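Local coordinates for protein FAD dependent oxidoreductase (Chelativorans sp. BNC1, PDB 6PXS) that uses bound FAD to oxidise iminodiacetate, acting as a flavin-dependent oxidase of the DadA family, at residues A[171-176]-A[187-192]. Residues are numbered along the deposited sequence; the frame is centred on the assembly and turned at random.
With FAD (flavin-adenine dinucleotide), chain E.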
# COMPACT_ATOMS: atom_id res chain seq x y z
N ARG A 171 13.87 -14.92 14.44
CA ARG A 171 12.94 -15.77 13.71
C ARG A 171 11.53 -15.21 13.85
O ARG A 171 11.19 -14.63 14.88
CB ARG A 171 13.01 -17.22 14.22
CG ARG A 171 11.83 -18.10 13.82
CD ARG A 171 12.15 -19.57 14.04
NE ARG A 171 12.60 -19.85 15.41
CZ ARG A 171 11.81 -20.25 16.40
NH1 ARG A 171 10.51 -20.43 16.21
NH2 ARG A 171 12.33 -20.47 17.60
N ASN A 172 10.73 -15.39 12.81
CA ASN A 172 9.33 -14.98 12.80
C ASN A 172 8.49 -16.19 13.18
O ASN A 172 8.38 -17.14 12.40
CB ASN A 172 8.93 -14.42 11.44
CG ASN A 172 7.58 -13.73 11.47
OD1 ASN A 172 6.57 -14.29 11.04
ND2 ASN A 172 7.55 -12.50 11.97
N ASP A 173 7.89 -16.15 14.36
CA ASP A 173 7.14 -17.29 14.87
C ASP A 173 6.27 -16.82 16.03
O ASP A 173 6.51 -15.76 16.62
CB ASP A 173 8.07 -18.42 15.30
CG ASP A 173 7.36 -19.76 15.41
OD1 ASP A 173 6.16 -19.82 15.10
OD2 ASP A 173 8.02 -20.75 15.81
N TYR A 174 5.26 -17.63 16.35
CA TYR A 174 4.36 -17.37 17.47
C TYR A 174 4.55 -18.49 18.48
O TYR A 174 4.31 -19.66 18.17
CB TYR A 174 2.91 -17.29 17.01
CG TYR A 174 1.95 -16.82 18.08
CD1 TYR A 174 1.81 -15.47 18.38
CD2 TYR A 174 1.17 -17.73 18.79
CE1 TYR A 174 0.93 -15.04 19.35
CE2 TYR A 174 0.28 -17.31 19.77
CZ TYR A 174 0.17 -15.96 20.04
OH TYR A 174 -0.71 -15.53 21.02
N VAL A 175 4.98 -18.13 19.69
CA VAL A 175 5.25 -19.09 20.75
C VAL A 175 4.27 -18.86 21.89
O VAL A 175 3.58 -17.84 21.95
CB VAL A 175 6.71 -19.01 21.24
CG1 VAL A 175 7.67 -19.29 20.10
CG2 VAL A 175 6.99 -17.65 21.87
N SER A 176 4.23 -19.82 22.81
CA SER A 176 3.33 -19.76 23.95
C SER A 176 4.07 -20.12 25.23
O SER A 176 5.30 -20.24 25.22
CB SER A 176 2.14 -20.71 23.73
OG SER A 176 1.09 -20.42 24.63
N LEU A 187 6.60 -22.83 24.56
CA LEU A 187 6.09 -23.79 23.59
C LEU A 187 6.26 -23.22 22.18
O LEU A 187 5.69 -22.18 21.86
CB LEU A 187 4.62 -24.10 23.86
CG LEU A 187 4.29 -24.59 25.28
CD1 LEU A 187 2.80 -24.86 25.42
CD2 LEU A 187 5.10 -25.83 25.63
N GLY A 188 7.04 -23.92 21.36
CA GLY A 188 7.24 -23.52 19.99
C GLY A 188 6.01 -23.81 19.13
O GLY A 188 4.94 -24.18 19.61
N SER A 189 6.19 -23.62 17.83
CA SER A 189 5.09 -23.83 16.89
C SER A 189 4.54 -25.25 16.99
O SER A 189 3.33 -25.46 16.95
CB SER A 189 5.55 -23.52 15.47
OG SER A 189 6.68 -24.30 15.13
N ASP A 190 5.44 -26.24 17.11
CA ASP A 190 5.00 -27.63 17.17
C ASP A 190 4.27 -27.95 18.47
O ASP A 190 3.59 -28.98 18.54
CB ASP A 190 6.21 -28.56 17.01
CG ASP A 190 7.30 -28.28 18.03
OD1 ASP A 190 7.05 -27.55 19.00
OD2 ASP A 190 8.43 -28.80 17.84
N GLY A 191 4.40 -27.11 19.49
CA GLY A 191 3.80 -27.35 20.78
C GLY A 191 4.75 -27.94 21.81
O GLY A 191 4.45 -27.89 23.01
N ARG A 192 5.88 -28.49 21.37
CA ARG A 192 6.87 -29.02 22.29
C ARG A 192 7.72 -27.88 22.86
O ARG A 192 7.98 -26.89 22.17
CB ARG A 192 7.76 -30.03 21.59
CG ARG A 192 7.03 -31.26 21.07
CD ARG A 192 7.99 -32.27 20.46
NE ARG A 192 7.32 -33.52 20.11
CZ ARG A 192 7.26 -34.60 20.89
NH1 ARG A 192 7.83 -34.61 22.09
NH2 ARG A 192 6.63 -35.69 20.47
PA FAD E . 6.09 -3.81 20.77
O1A FAD E . 4.68 -3.88 20.32
O2A FAD E . 6.96 -2.85 19.94
O5B FAD E . 6.76 -5.22 20.81
C5B FAD E . 5.98 -6.42 20.99
C4B FAD E . 6.48 -7.46 20.02
O4B FAD E . 6.26 -8.78 20.57
C3B FAD E . 5.78 -7.45 18.66
O3B FAD E . 6.71 -7.68 17.61
C2B FAD E . 4.78 -8.61 18.78
O2B FAD E . 4.45 -9.18 17.52
C1B FAD E . 5.60 -9.58 19.62
N9A FAD E . 4.81 -10.59 20.33
C8A FAD E . 3.78 -10.37 21.21
N7A FAD E . 3.25 -11.46 21.69
C5A FAD E . 3.97 -12.48 21.08
C6A FAD E . 3.90 -13.88 21.17
N6A FAD E . 3.03 -14.54 21.94
N1A FAD E . 4.77 -14.60 20.42
C2A FAD E . 5.65 -13.95 19.65
N3A FAD E . 5.81 -12.64 19.49
C4A FAD E . 4.93 -11.95 20.24
N1 FAD E . 7.31 6.47 22.99
C2 FAD E . 8.19 7.50 23.18
O2 FAD E . 9.10 7.42 24.01
N3 FAD E . 8.07 8.65 22.43
C4 FAD E . 7.11 8.90 21.47
O4 FAD E . 7.11 9.97 20.86
C4X FAD E . 6.18 7.81 21.27
N5 FAD E . 5.24 7.95 20.38
C5X FAD E . 4.35 6.91 20.19
C6 FAD E . 3.34 7.05 19.24
C7 FAD E . 2.42 6.03 19.01
C7M FAD E . 1.34 6.23 17.98
C8 FAD E . 2.50 4.85 19.75
C8M FAD E . 1.52 3.72 19.53
C9 FAD E . 3.51 4.70 20.70
C9A FAD E . 4.43 5.72 20.93
N10 FAD E . 5.46 5.60 21.88
C10 FAD E . 6.36 6.63 22.08
C1' FAD E . 5.60 4.38 22.70
C2' FAD E . 6.46 3.30 22.04
O2' FAD E . 6.19 3.25 20.64
C3' FAD E . 6.12 1.95 22.67
O3' FAD E . 5.98 2.11 24.07
C4' FAD E . 7.16 0.86 22.41
O4' FAD E . 7.33 0.70 21.00
C5' FAD E . 6.75 -0.46 23.04
O5' FAD E . 7.71 -1.47 22.68
P FAD E . 7.48 -2.98 23.07
O1P FAD E . 7.16 -3.05 24.57
O2P FAD E . 8.60 -3.85 22.62
O3P FAD E . 6.15 -3.34 22.28
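At the adenine end of the FAD pocket, Ser-176 and Leu-187 form the antiparallel hydrogen-bonded pair at the open end of the hairpin built from strands 176-180 and 183-187. Ser-176 N donates to Leu-187 O (2.9 Å), in the carbonyl plane; Leu-187 N returns a bond to Ser-176 O (3.0 Å). The same Leu-187 O takes a CA-H...O contact from Val-175 CA. Val-175 also touches the cofactor: its O accepts a weak bond from FAD N6A (3.3 Å), and Tyr-174 CE1 lies 3.4 Å from that amino nitrogen. Past Val-175 and Gly-188 the chains diverge, and Gly-188 to Gly-191 make a type I turn. There the carboxylate of Asp-173, its CG anti to the backbone N (chi1 -162°), rests against Ser-189 CB, OD2 at 3.7 Å. In-plane at the guanidinium edge of Arg-171, OD2 also forms a salt bridge with NH1, while OD1 accepts from Tyr-174 N and from Phe-271 N of the second subunit. An alanine at Asp-173 would probably leave Arg-171 NH1 without this carboxylate and both backbone N-H groups without their acceptor. Val-175 O thus weakly links the residue before the hairpin to the adenine amino group, and one carboxylate ties the adjoining loop to the subunit interface.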